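Local coordinates for protein putative tetrapyrrole (Corrin/porphyrin) methylase (Bacteroides fragilis, PDB 3FFY) that probably catalyses, as the full-length enzyme RsmI, the S-adenosyl-L-methionine-dependent 2'-O-methylation of a cytidine ribose in 16S rRNA, this chain being its C-terminal part, at residues A[57-62]-A[88-93]; A[7-12]-A[107-112]; A[24-29]-A[34-39]. One frame throughout, in Å; residues are numbered along the deposited sequence.

Contact 1 of 3, residues A[57-62]-A[88-93]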
ATOM      1  N   LYS A  57      -7.386 -20.594   4.337  1.00 29.39           N
ATOM      2  CA  LYS A  57      -7.693 -21.212   5.655  1.00 29.48           C
ATOM      3  C   LYS A  57      -7.437 -20.237   6.803  1.00 28.55           C
ATOM      4  O   LYS A  57      -8.316 -20.024   7.643  1.00 28.14           O
ATOM      5  CB  LYS A  57      -6.848 -22.483   5.887  1.00 29.04           C
ATOM      6  CG  LYS A  57      -7.144 -23.244   7.217  1.00 30.47           C
ATOM      7  CD  LYS A  57      -6.194 -24.446   7.457  1.00 31.86           C
ATOM      8  CE  LYS A  57      -6.153 -24.848   8.971  1.00 34.68           C
ATOM      9  NZ  LYS A  57      -5.492 -26.161   9.210  1.00 35.07           N
ATOM     10  N   THR A  58      -6.239 -19.651   6.817  1.00 27.71           N
ATOM     11  CA  THR A  58      -5.884 -18.691   7.869  1.00 27.60           C
ATOM     12  C   THR A  58      -6.904 -17.524   7.930  1.00 28.11           C
ATOM     13  O   THR A  58      -7.368 -17.148   9.017  1.00 27.27           O
ATOM     14  CB  THR A  58      -4.436 -18.180   7.707  1.00 27.44           C
ATOM     15  OG1 THR A  58      -3.549 -19.251   8.037  1.00 26.69           O
ATOM     16  CG2 THR A  58      -4.175 -17.005   8.637  1.00 25.13           C
ATOM     17  N   LEU A  59      -7.239 -16.956   6.764  1.00 28.30           N
ATOM     18  CA  LEU A  59      -8.196 -15.842   6.691  1.00 28.23           C
ATOM     19  C   LEU A  59      -9.572 -16.264   7.147  1.00 28.28           C
ATOM     20  O   LEU A  59     -10.243 -15.517   7.846  1.00 28.53           O
ATOM     21  CB  LEU A  59      -8.293 -15.272   5.283  1.00 27.28           C
ATOM     22  CG  LEU A  59      -7.049 -14.557   4.773  1.00 26.81           C
ATOM     23  CD1 LEU A  59      -7.341 -14.156   3.356  1.00 24.81           C
ATOM     24  CD2 LEU A  59      -6.651 -13.367   5.593  1.00 26.64           C
ATOM     25  N   THR A  60      -9.968 -17.491   6.790  1.00 28.71           N
ATOM     26  CA  THR A  60     -11.251 -18.023   7.216  1.00 28.44           C
ATOM     27  C   THR A  60     -11.286 -18.154   8.733  1.00 28.52           C
ATOM     28  O   THR A  60     -12.218 -17.711   9.397  1.00 27.89           O
ATOM     29  CB  THR A  60     -11.558 -19.355   6.540  1.00 28.70           C
ATOM     30  OG1 THR A  60     -11.509 -19.144   5.115  1.00 28.75           O
ATOM     31  CG2 THR A  60     -12.912 -19.800   6.945  1.00 25.24           C
ATOM     32  N   GLN A  61     -10.239 -18.731   9.293  1.00 28.97           N
ATOM     33  CA  GLN A  61     -10.211 -18.890  10.745  1.00 28.94           C
ATOM     34  C   GLN A  61     -10.098 -17.541  11.460  1.00 28.90           C
ATOM     35  O   GLN A  61     -10.655 -17.365  12.537  1.00 29.44           O
ATOM     36  CB  GLN A  61      -9.075 -19.826  11.139  1.00 29.34           C
ATOM     37  CG  GLN A  61      -9.267 -21.206  10.532  1.00 28.42           C
ATOM     38  CD  GLN A  61      -8.246 -22.216  11.030  1.00 29.16           C
ATOM     39  OE1 GLN A  61      -7.043 -22.064  10.816  1.00 25.52           O
ATOM     40  NE2 GLN A  61      -8.726 -23.253  11.702  1.00 29.32           N
ATOM     41  N   PHE A  62      -9.342 -16.611  10.890  1.00 28.56           N
ATOM     42  CA  PHE A  62      -9.319 -15.243  11.390  1.00 28.81           C
ATOM     43  C   PHE A  62     -10.764 -14.686  11.462  1.00 28.93           C
ATOM     44  O   PHE A  62     -11.168 -14.053  12.475  1.00 27.95           O
ATOM     45  CB  PHE A  62      -8.429 -14.344  10.493  1.00 28.55           C
ATOM     46  CG  PHE A  62      -6.928 -14.434  10.767  1.00 29.53           C
ATOM     47  CD1 PHE A  62      -6.382 -15.397  11.612  1.00 29.93           C
ATOM     48  CD2 PHE A  62      -6.049 -13.544  10.135  1.00 27.73           C
ATOM     49  CE1 PHE A  62      -5.036 -15.436  11.843  1.00 30.11           C
ATOM     50  CE2 PHE A  62      -4.727 -13.584  10.378  1.00 27.58           C
ATOM     51  CZ  PHE A  62      -4.198 -14.524  11.207  1.00 28.53           C
ATOM     52  N   GLY A  88      -9.276  -4.854   3.068  1.00 30.91           N
ATOM     53  CA  GLY A  88     -10.685  -4.733   3.302  1.00 29.93           C
ATOM     54  C   GLY A  88     -11.043  -5.482   4.570  1.00 29.45           C
ATOM     55  O   GLY A  88     -10.215  -5.659   5.454  1.00 29.28           O
ATOM     56  N   THR A  89     -12.284  -5.903   4.657  1.00 28.64           N
ATOM     57  CA  THR A  89     -12.702  -6.760   5.752  1.00 28.61           C
ATOM     58  C   THR A  89     -12.175  -8.182   5.477  1.00 28.84           C
ATOM     59  O   THR A  89     -11.798  -8.540   4.322  1.00 26.89           O
ATOM     60  CB  THR A  89     -14.179  -6.774   5.881  1.00 28.80           C
ATOM     61  OG1 THR A  89     -14.738  -7.441   4.740  1.00 28.52           O
ATOM     62  CG2 THR A  89     -14.792  -5.312   5.999  1.00 30.09           C
ATOM     63  N   LEU A  90     -12.114  -8.993   6.535  1.00 27.76           N
ATOM     64  CA  LEU A  90     -11.770 -10.397   6.362  1.00 27.67           C
ATOM     65  C   LEU A  90     -12.728 -11.068   5.324  1.00 28.10           C
ATOM     66  O   LEU A  90     -12.306 -11.864   4.488  1.00 27.34           O
ATOM     67  CB  LEU A  90     -11.812 -11.146   7.715  1.00 27.91           C
ATOM     68  CG  LEU A  90     -10.588 -10.992   8.627  1.00 27.42           C
ATOM     69  CD1 LEU A  90     -10.876 -11.649  10.047  1.00 26.54           C
ATOM     70  CD2 LEU A  90      -9.350 -11.568   7.969  1.00 26.72           C
ATOM     71  N   SER A  91     -13.991 -10.731   5.412  1.00 27.96           N
ATOM     72  CA  SER A  91     -15.005 -11.219   4.486  1.00 29.86           C
ATOM     73  C   SER A  91     -14.669 -10.900   3.002  1.00 29.34           C
ATOM     74  O   SER A  91     -14.693 -11.769   2.141  1.00 29.55           O
ATOM     75  CB  SER A  91     -16.362 -10.607   4.862  1.00 29.64           C
ATOM     76  OG  SER A  91     -17.379 -11.171   4.074  1.00 30.95           O
ATOM     77  N   GLU A  92     -14.351  -9.649   2.733  1.00 29.33           N
ATOM     78  CA  GLU A  92     -13.888  -9.233   1.409  1.00 28.92           C
ATOM     79  C   GLU A  92     -12.624  -9.980   0.962  1.00 27.98           C
ATOM     80  O   GLU A  92     -12.549 -10.426  -0.198  1.00 27.44           O
ATOM     81  CB  GLU A  92     -13.620  -7.740   1.393  1.00 28.48           C
ATOM     82  CG  GLU A  92     -14.871  -6.917   1.446  1.00 31.08           C
ATOM     83  CD  GLU A  92     -14.600  -5.421   1.675  1.00 33.69           C
ATOM     84  OE1 GLU A  92     -13.641  -5.031   2.354  1.00 35.37           O
ATOM     85  OE2 GLU A  92     -15.386  -4.609   1.192  1.00 37.75           O
ATOM     86  N   LEU A  93     -11.660 -10.164   1.853  1.00 26.77           N
ATOM     87  CA  LEU A  93     -10.460 -10.887   1.451  1.00 27.45           C
ATOM     88  C   LEU A  93     -10.731 -12.391   1.232  1.00 27.79           C
ATOM     89  O   LEU A  93     -10.093 -12.995   0.431  1.00 28.76           O
ATOM     90  CB  LEU A  93      -9.314 -10.678   2.421  1.00 28.21           C
ATOM     91  CG  LEU A  93      -8.321  -9.506   2.064  1.00 27.65           C
ATOM     92  CD1 LEU A  93      -9.047  -8.114   2.146  1.00 28.30           C
ATOM     93  CD2 LEU A  93      -7.176  -9.576   2.927  1.00 30.36           C
TER
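Leu-90, in the first turn of its helix, reaches across to Leu-59 and Phe-62 of the helix alongside. Its CB points at the opposite helix, and CG lies beside the backbone N, anti to the carbonyl carbon (chi1 -80°), which carries the fork outward. There the two methyls part company. CD1 presses on the backbone, 3.4 Å from Phe-62 C, and Leu-90 CD1 is also 3.7 Å from Phe-62 CB. CD2 touches both Phe-62 CB and Leu-59 CD2, the latter 4.0 Å from Leu-90 CD2, and also lies at the edge of the Phe-62 ring, near its plane. Leucine suits this place because its two methyls reach different partners. Leu-59 completes the contact with its other methyl: Leu-59 CD1 meets Leu-93 CB, one helical turn beyond Leu-90, at 4.1 Å. One face of the Phe-62 ring is taken by Thr-58 CG2 of its own helix.

A capping box fixes the start of the second helix. Thr-89, the N-cap residue, accepts from Glu-92 N, with Thr-89 OG1 3.0 Å away, and Glu-92 OE1 takes the N-H of Thr-89 in return. Helices 55-66 and 90-99 meet through Leu-59, Phe-62, Leu-90 and Leu-93, all buried, with Leu-90 and Leu-93 also resting on Val-72 of strand 71-77 and Phe-62 on Ile-108 and Leu-110 of strand 106-110.

Contact 2 of 3, residues A[7-12]-A[107-112]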
ATOM      1  N   VAL A   7       7.751  -4.829   7.335  1.00 29.31           N
ATOM      2  CA  VAL A   7       7.910  -3.357   7.432  1.00 30.07           C
ATOM      3  C   VAL A   7       7.076  -2.644   6.328  1.00 30.06           C
ATOM      4  O   VAL A   7       6.150  -1.908   6.632  1.00 29.08           O
ATOM      5  CB  VAL A   7       9.385  -2.956   7.484  1.00 30.37           C
ATOM      6  CG1 VAL A   7       9.552  -1.410   7.587  1.00 31.67           C
ATOM      7  CG2 VAL A   7      10.082  -3.620   8.676  1.00 29.67           C
ATOM      8  N   PRO A   8       7.330  -2.932   5.039  1.00 31.05           N
ATOM      9  CA  PRO A   8       6.455  -2.263   4.050  1.00 31.89           C
ATOM     10  C   PRO A   8       4.982  -2.696   4.092  1.00 31.15           C
ATOM     11  O   PRO A   8       4.102  -1.923   3.714  1.00 30.65           O
ATOM     12  CB  PRO A   8       7.086  -2.653   2.703  1.00 32.76           C
ATOM     13  CG  PRO A   8       7.888  -3.943   3.014  1.00 32.11           C
ATOM     14  CD  PRO A   8       8.417  -3.697   4.398  1.00 31.37           C
ATOM     15  N   ALA A   9       4.703  -3.933   4.521  1.00 31.21           N
ATOM     16  CA  ALA A   9       3.321  -4.406   4.649  1.00 31.19           C
ATOM     17  C   ALA A   9       2.564  -3.527   5.636  1.00 30.94           C
ATOM     18  O   ALA A   9       1.431  -3.124   5.373  1.00 31.32           O
ATOM     19  CB  ALA A   9       3.259  -5.896   5.093  1.00 30.80           C
ATOM     20  N   LEU A  10       3.205  -3.215   6.763  1.00 30.86           N
ATOM     21  CA  LEU A  10       2.582  -2.356   7.762  1.00 31.56           C
ATOM     22  C   LEU A  10       2.273  -0.992   7.153  1.00 32.43           C
ATOM     23  O   LEU A  10       1.199  -0.468   7.390  1.00 32.67           O
ATOM     24  CB  LEU A  10       3.454  -2.146   9.015  1.00 31.39           C
ATOM     25  CG  LEU A  10       3.386  -3.152  10.163  1.00 31.73           C
ATOM     26  CD1 LEU A  10       4.638  -2.954  11.092  1.00 27.04           C
ATOM     27  CD2 LEU A  10       2.010  -3.033  10.910  1.00 28.14           C
ATOM     28  N   VAL A  11       3.225  -0.423   6.405  1.00 34.20           N
ATOM     29  CA  VAL A  11       3.040   0.894   5.780  1.00 36.31           C
ATOM     30  C   VAL A  11       1.876   0.902   4.783  1.00 37.70           C
ATOM     31  O   VAL A  11       1.059   1.796   4.784  1.00 40.22           O
ATOM     32  CB  VAL A  11       4.326   1.347   5.067  1.00 36.85           C
ATOM     33  CG1 VAL A  11       4.062   2.630   4.275  1.00 37.96           C
ATOM     34  CG2 VAL A  11       5.405   1.579   6.041  1.00 34.07           C
ATOM     35  N   ALA A  12       1.798  -0.151   3.976  1.00 38.51           N
ATOM     36  CA  ALA A  12       0.797  -0.335   2.941  1.00 38.79           C
ATOM     37  C   ALA A  12      -0.568  -0.561   3.521  1.00 38.31           C
ATOM     38  O   ALA A  12      -1.564  -0.399   2.820  1.00 37.96           O
ATOM     39  CB  ALA A  12       1.173  -1.598   2.070  1.00 39.28           C
ATOM     40  N   VAL A 107       2.327 -11.329   3.731  1.00 29.54           N
ATOM     41  CA  VAL A 107       2.253 -10.772   5.052  1.00 29.55           C
ATOM     42  C   VAL A 107       0.780 -10.425   5.231  1.00 29.80           C
ATOM     43  O   VAL A 107       0.123  -9.859   4.317  1.00 29.62           O
ATOM     44  CB  VAL A 107       3.110  -9.439   5.188  1.00 29.88           C
ATOM     45  CG1 VAL A 107       3.049  -8.863   6.616  1.00 27.88           C
ATOM     46  CG2 VAL A 107       4.552  -9.638   4.690  1.00 28.27           C
ATOM     47  N   ILE A 108       0.244 -10.803   6.404  1.00 28.95           N
ATOM     48  CA  ILE A 108      -1.068 -10.441   6.813  1.00 27.85           C
ATOM     49  C   ILE A 108      -0.949  -9.425   7.935  1.00 28.26           C
ATOM     50  O   ILE A 108      -0.287  -9.686   8.960  1.00 27.83           O
ATOM     51  CB  ILE A 108      -1.901 -11.671   7.319  1.00 27.85           C
ATOM     52  CG1 ILE A 108      -1.831 -12.802   6.291  1.00 25.47           C
ATOM     53  CG2 ILE A 108      -3.372 -11.221   7.657  1.00 22.76           C
ATOM     54  CD1 ILE A 108      -2.405 -14.197   6.769  1.00 27.53           C
ATOM     55  N   VAL A 109      -1.585  -8.270   7.729  1.00 27.91           N
ATOM     56  CA  VAL A 109      -1.676  -7.223   8.763  1.00 27.05           C
ATOM     57  C   VAL A 109      -3.130  -7.131   9.168  1.00 26.71           C
ATOM     58  O   VAL A 109      -3.991  -6.736   8.367  1.00 26.93           O
ATOM     59  CB  VAL A 109      -1.158  -5.863   8.272  1.00 27.07           C
ATOM     60  CG1 VAL A 109      -1.165  -4.781   9.440  1.00 23.23           C
ATOM     61  CG2 VAL A 109       0.240  -6.056   7.734  1.00 25.93           C
ATOM     62  N   LEU A 110      -3.402  -7.569  10.399  1.00 26.18           N
ATOM     63  CA  LEU A 110      -4.739  -7.714  10.954  1.00 25.40           C
ATOM     64  C   LEU A 110      -4.972  -6.633  12.024  1.00 25.04           C
ATOM     65  O   LEU A 110      -4.196  -6.473  12.957  1.00 24.55           O
ATOM     66  CB  LEU A 110      -4.865  -9.097  11.624  1.00 25.74           C
ATOM     67  CG  LEU A 110      -6.253  -9.511  12.180  1.00 28.87           C
ATOM     68  CD1 LEU A 110      -7.388  -9.623  11.069  1.00 27.11           C
ATOM     69  CD2 LEU A 110      -6.111 -10.805  13.055  1.00 28.51           C
ATOM     70  N   ALA A 111      -6.069  -5.925  11.876  1.00 24.89           N
ATOM     71  CA  ALA A 111      -6.520  -4.925  12.848  1.00 25.50           C
ATOM     72  C   ALA A 111      -6.805  -5.593  14.177  1.00 25.67           C
ATOM     73  O   ALA A 111      -7.327  -6.731  14.238  1.00 24.36           O
ATOM     74  CB  ALA A 111      -7.787  -4.161  12.304  1.00 24.51           C
ATOM     75  N   GLY A 112      -6.415  -4.921  15.249  1.00 26.60           N
ATOM     76  CA  GLY A 112      -6.803  -5.396  16.574  1.00 27.66           C
ATOM     77  C   GLY A 112      -8.252  -5.078  16.938  1.00 28.91           C
ATOM     78  O   GLY A 112      -8.993  -4.477  16.163  1.00 29.06           O
TER
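Ala-9 and Val-109 lose the most surface here, with Leu-10 next, and between them they explain how helix 7-12 lies against strand 107-110. Ala-9 points its one methyl at the strand, where it meets two valines. Ala-9 CB is 3.3 Å from Val-107 CG1, tighter than usual van der Waals contact. Val-109 CG2 approaches the same methyl at 4.0 Å from Ala-9 CB and lies about as near to the carbonyl oxygen of Ala-9. Alanine suits this position because its small side chain lets the backbone of the helix come close, the axes of the two short segments passing 8.6 Å apart.

Val-109 divides its branches between two residues. While CG2 serves Ala-9, Val-109 CG1 stands anti to the backbone N (chi1 -176°) and meets Leu-10 CD2 at 3.9 Å. Leu-10 does not start out facing the strand, but its longer chain brings that methyl in, and the two side chains cross at about a right angle. Valine is common on strands, and each one offers the helix two methyls on a short stem.

Val-107 and Val-109 share one face of the strand, whereas Ile-108 turns to the other, toward Leu-55. Backbone bonds tie this strand to 45-50 on one side and 71-77 on the other. The axes of segments 7-12 and 107-110 cross at -43°. Helix 6-12 lies on one face of the mixed sheet and helix 55-66 on the other, an alpha/beta/alpha layering consistent with the C-terminal domain of tetrapyrrole methylase-family enzymes.

Contact 3 of 3, residues A[24-29]-A[34-39]. With SO4 (sulfate ion), chain B.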
ATOM      1  N   GLY A  24       4.485 -13.715  13.322  1.00 34.82           N
ATOM      2  CA  GLY A  24       5.206 -14.673  12.465  1.00 34.59           C
ATOM      3  C   GLY A  24       4.239 -15.641  11.806  1.00 34.21           C
ATOM      4  O   GLY A  24       3.202 -15.250  11.318  1.00 33.72           O
ATOM      5  N   PHE A  25       4.577 -16.917  11.830  1.00 34.16           N
ATOM      6  CA  PHE A  25       3.776 -17.961  11.231  1.00 34.51           C
ATOM      7  C   PHE A  25       2.929 -18.583  12.301  1.00 34.10           C
ATOM      8  O   PHE A  25       3.422 -18.874  13.392  1.00 34.24           O
ATOM      9  CB  PHE A  25       4.702 -19.033  10.687  1.00 35.14           C
ATOM     10  CG  PHE A  25       5.511 -18.564   9.516  1.00 38.38           C
ATOM     11  CD1 PHE A  25       4.969 -18.610   8.221  1.00 42.81           C
ATOM     12  CD2 PHE A  25       6.784 -18.068   9.691  1.00 41.08           C
ATOM     13  CE1 PHE A  25       5.700 -18.177   7.133  1.00 42.48           C
ATOM     14  CE2 PHE A  25       7.526 -17.638   8.603  1.00 42.64           C
ATOM     15  CZ  PHE A  25       6.971 -17.684   7.323  1.00 42.10           C
ATOM     16  N   LEU A  26       1.663 -18.802  12.002  1.00 33.52           N
ATOM     17  CA  LEU A  26       0.799 -19.592  12.874  1.00 33.59           C
ATOM     18  C   LEU A  26       1.267 -21.026  12.940  1.00 34.23           C
ATOM     19  O   LEU A  26       1.831 -21.582  11.975  1.00 35.25           O
ATOM     20  CB  LEU A  26      -0.611 -19.605  12.337  1.00 33.68           C
ATOM     21  CG  LEU A  26      -1.529 -18.447  12.652  1.00 33.20           C
ATOM     22  CD1 LEU A  26      -2.647 -18.531  11.600  1.00 36.20           C
ATOM     23  CD2 LEU A  26      -2.121 -18.627  14.053  1.00 32.50           C
ATOM     24  N   PRO A  27       1.053 -21.650  14.081  1.00 34.57           N
ATOM     25  CA  PRO A  27       1.232 -23.070  14.133  1.00 35.09           C
ATOM     26  C   PRO A  27       0.347 -23.735  13.092  1.00 36.30           C
ATOM     27  O   PRO A  27      -0.795 -23.327  12.915  1.00 35.21           O
ATOM     28  CB  PRO A  27       0.753 -23.421  15.533  1.00 35.50           C
ATOM     29  CG  PRO A  27       0.933 -22.178  16.321  1.00 34.58           C
ATOM     30  CD  PRO A  27       0.656 -21.077  15.371  1.00 34.91           C
ATOM     31  N   GLN A  28       0.880 -24.730  12.393  1.00 37.73           N
ATOM     32  CA  GLN A  28       0.128 -25.427  11.353  1.00 39.52           C
ATOM     33  C   GLN A  28      -0.884 -26.377  11.950  1.00 39.81           C
ATOM     34  O   GLN A  28      -1.936 -26.624  11.348  1.00 39.69           O
ATOM     35  CB  GLN A  28       1.069 -26.222  10.433  1.00 39.99           C
ATOM     36  CG  GLN A  28       1.884 -25.358   9.487  1.00 43.53           C
ATOM     37  CD  GLN A  28       1.033 -24.748   8.362  1.00 48.49           C
ATOM     38  OE1 GLN A  28       0.596 -25.473   7.450  1.00 52.84           O
ATOM     39  NE2 GLN A  28       0.807 -23.414   8.410  1.00 50.52           N
ATOM     40  N   LYS A  29      -0.544 -26.933  13.119  1.00 40.61           N
ATOM     41  CA  LYS A  29      -1.355 -27.974  13.759  1.00 41.09           C
ATOM     42  C   LYS A  29      -1.357 -27.752  15.280  1.00 40.45           C
ATOM     43  O   LYS A  29      -1.959 -26.793  15.773  1.00 39.95           O
ATOM     44  CB  LYS A  29      -0.855 -29.388  13.364  1.00 41.96           C
ATOM     45  CG  LYS A  29      -0.881 -29.723  11.828  1.00 45.16           C
ATOM     46  CD  LYS A  29       0.164 -30.834  11.406  1.00 49.12           C
ATOM     47  CE  LYS A  29       1.152 -30.358  10.268  1.00 51.23           C
ATOM     48  NZ  LYS A  29       2.460 -29.706  10.732  1.00 51.93           N
ATOM     49  N   THR A  34      -5.011 -22.747  20.060  1.00 33.93           N
ATOM     50  CA  THR A  34      -4.559 -22.002  21.229  1.00 33.68           C
ATOM     51  C   THR A  34      -4.033 -20.615  20.888  1.00 33.77           C
ATOM     52  O   THR A  34      -4.467 -19.645  21.476  1.00 34.34           O
ATOM     53  CB  THR A  34      -3.473 -22.749  21.951  1.00 33.91           C
ATOM     54  OG1 THR A  34      -3.959 -24.063  22.245  1.00 33.79           O
ATOM     55  CG2 THR A  34      -3.088 -22.008  23.253  1.00 33.60           C
ATOM     56  N   LYS A  35      -3.097 -20.519  19.952  1.00 33.30           N
ATOM     57  CA  LYS A  35      -2.621 -19.226  19.521  1.00 33.74           C
ATOM     58  C   LYS A  35      -3.772 -18.335  19.065  1.00 33.44           C
ATOM     59  O   LYS A  35      -3.804 -17.166  19.405  1.00 33.78           O
ATOM     60  CB  LYS A  35      -1.617 -19.358  18.375  1.00 34.16           C
ATOM     61  CG  LYS A  35      -0.996 -18.036  17.957  1.00 34.69           C
ATOM     62  CD  LYS A  35      -0.005 -17.492  19.000  1.00 37.50           C
ATOM     63  CE  LYS A  35       0.205 -15.985  18.862  1.00 38.77           C
ATOM     64  NZ  LYS A  35       1.458 -15.493  19.496  1.00 39.43           N
ATOM     65  N   LEU A  36      -4.705 -18.868  18.280  1.00 33.31           N
ATOM     66  CA  LEU A  36      -5.791 -18.029  17.722  1.00 33.20           C
ATOM     67  C   LEU A  36      -6.664 -17.510  18.848  1.00 33.27           C
ATOM     68  O   LEU A  36      -6.965 -16.304  18.956  1.00 32.50           O
ATOM     69  CB  LEU A  36      -6.650 -18.836  16.748  1.00 33.24           C
ATOM     70  CG  LEU A  36      -6.131 -19.095  15.324  1.00 33.71           C
ATOM     71  CD1 LEU A  36      -7.127 -19.948  14.535  1.00 30.38           C
ATOM     72  CD2 LEU A  36      -5.884 -17.789  14.604  1.00 35.20           C
ATOM     73  N   LYS A  37      -7.060 -18.464  19.683  1.00 33.91           N
ATOM     74  CA  LYS A  37      -7.851 -18.209  20.868  1.00 34.93           C
ATOM     75  C   LYS A  37      -7.162 -17.123  21.687  1.00 34.53           C
ATOM     76  O   LYS A  37      -7.822 -16.228  22.229  1.00 35.20           O
ATOM     77  CB  LYS A  37      -7.956 -19.492  21.703  1.00 35.44           C
ATOM     78  CG  LYS A  37      -9.291 -19.774  22.399  1.00 38.85           C
ATOM     79  CD  LYS A  37      -9.089 -20.945  23.418  1.00 42.37           C
ATOM     80  CE  LYS A  37     -10.199 -21.051  24.484  1.00 44.44           C
ATOM     81  NZ  LYS A  37      -9.671 -21.579  25.804  1.00 44.52           N
ATOM     82  N   SER A  38      -5.829 -17.193  21.759  1.00 34.01           N
ATOM     83  CA  SER A  38      -5.049 -16.262  22.587  1.00 33.13           C
ATOM     84  C   SER A  38      -5.103 -14.820  22.054  1.00 33.11           C
ATOM     85  O   SER A  38      -4.978 -13.863  22.836  1.00 33.40           O
ATOM     86  CB  SER A  38      -3.593 -16.741  22.742  1.00 33.27           C
ATOM     87  OG  SER A  38      -2.690 -16.070  21.881  1.00 32.36           O
ATOM     88  N   LEU A  39      -5.335 -14.646  20.749  1.00 31.99           N
ATOM     89  CA  LEU A  39      -5.257 -13.293  20.152  1.00 31.64           C
ATOM     90  C   LEU A  39      -6.587 -12.529  20.122  1.00 31.49           C
ATOM     91  O   LEU A  39      -6.659 -11.357  19.673  1.00 30.89           O
ATOM     92  CB  LEU A  39      -4.689 -13.387  18.753  1.00 31.08           C
ATOM     93  CG  LEU A  39      -3.237 -13.808  18.718  1.00 31.25           C
ATOM     94  CD1 LEU A  39      -2.895 -14.120  17.260  1.00 29.86           C
ATOM     95  CD2 LEU A  39      -2.301 -12.726  19.350  1.00 30.07           C
TER
HETATM   96  S   SO4 B 225      -4.409 -26.726  19.582  0.80 49.59           S
HETATM   97  O1  SO4 B 225      -4.648 -26.329  18.118  0.80 49.87           O
HETATM   98  O2  SO4 B 225      -3.138 -27.561  19.709  0.80 45.43           O
HETATM   99  O3  SO4 B 225      -5.732 -27.192  20.130  0.80 49.16           O
HETATM  100  O4  SO4 B 225      -4.154 -25.483  20.452  0.80 45.59           O
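Leu-26 meets Leu-36 at the closely packed, buried end of this contact, methyl against methyl, with Leu-26 CD2 3.9 Å from Leu-36 CD2. The side chains cross at about a right angle. In Leu-26 CG is held beside the backbone N (chi1 -83°), and the end of the chain comes nearer the helix than its CB direction would suggest. Leucines fit here because both rest on helix 55-66, Leu-26 on Thr-58 and Leu-36 on Phe-62 and Tyr-65.

The aliphatic stem of Lys-35 is touched by the same methyl, Leu-26 CD2 being 4.1 Å from Lys-35 CG, and here the packing begins to slacken. Pro-27 CD rests at 4.1 Å from Lys-35 CB, a looser contact at the border of the interface, where a rigid ring suits an extended loop. This is a loop that leaves strand 20-24 and doubles back into helix 32-38, linking an outer strand of the mixed sheet to a helix that packs beside helix 55-66. Lys-35 bends at chi2 (71°), which leads its charged end away from the loop to a salt bridge with Glu-23, so that its carbons serve the apolar side and its amine the polar one.

Toward solvent lies the first turn of the helix. Thr-34 N donates to O4 of a sulfate, 2.9 Å away. With Gly-31 N and Met-33 N, three backbone N-H groups at the N-terminal end of helix 32-38 hold the ion, and the helix dipole may help. Farther along, Ser-38 OG donates to Lys-35 O over 2.9 Å.

From the N terminus the chain enters helix 6-12, whose partner in contact 2 comes only at strand 106-110, so that this contact closes a loop holding nearly the whole chain and both others. Contact 3 closes first, a short return from the loop after strand 20-24 to helix 32-38. Contact 1 follows in series, joining helix 55-66 to helix 90-99 across two intervening strands. None of the three cross. Contact 1 touches both others, while contacts 2 and 3 stay about 6 Å apart at their nearest atoms. Contact 2 places helix 6-12 on one face of the sheet, and contacts 1 and 3 sit on the other.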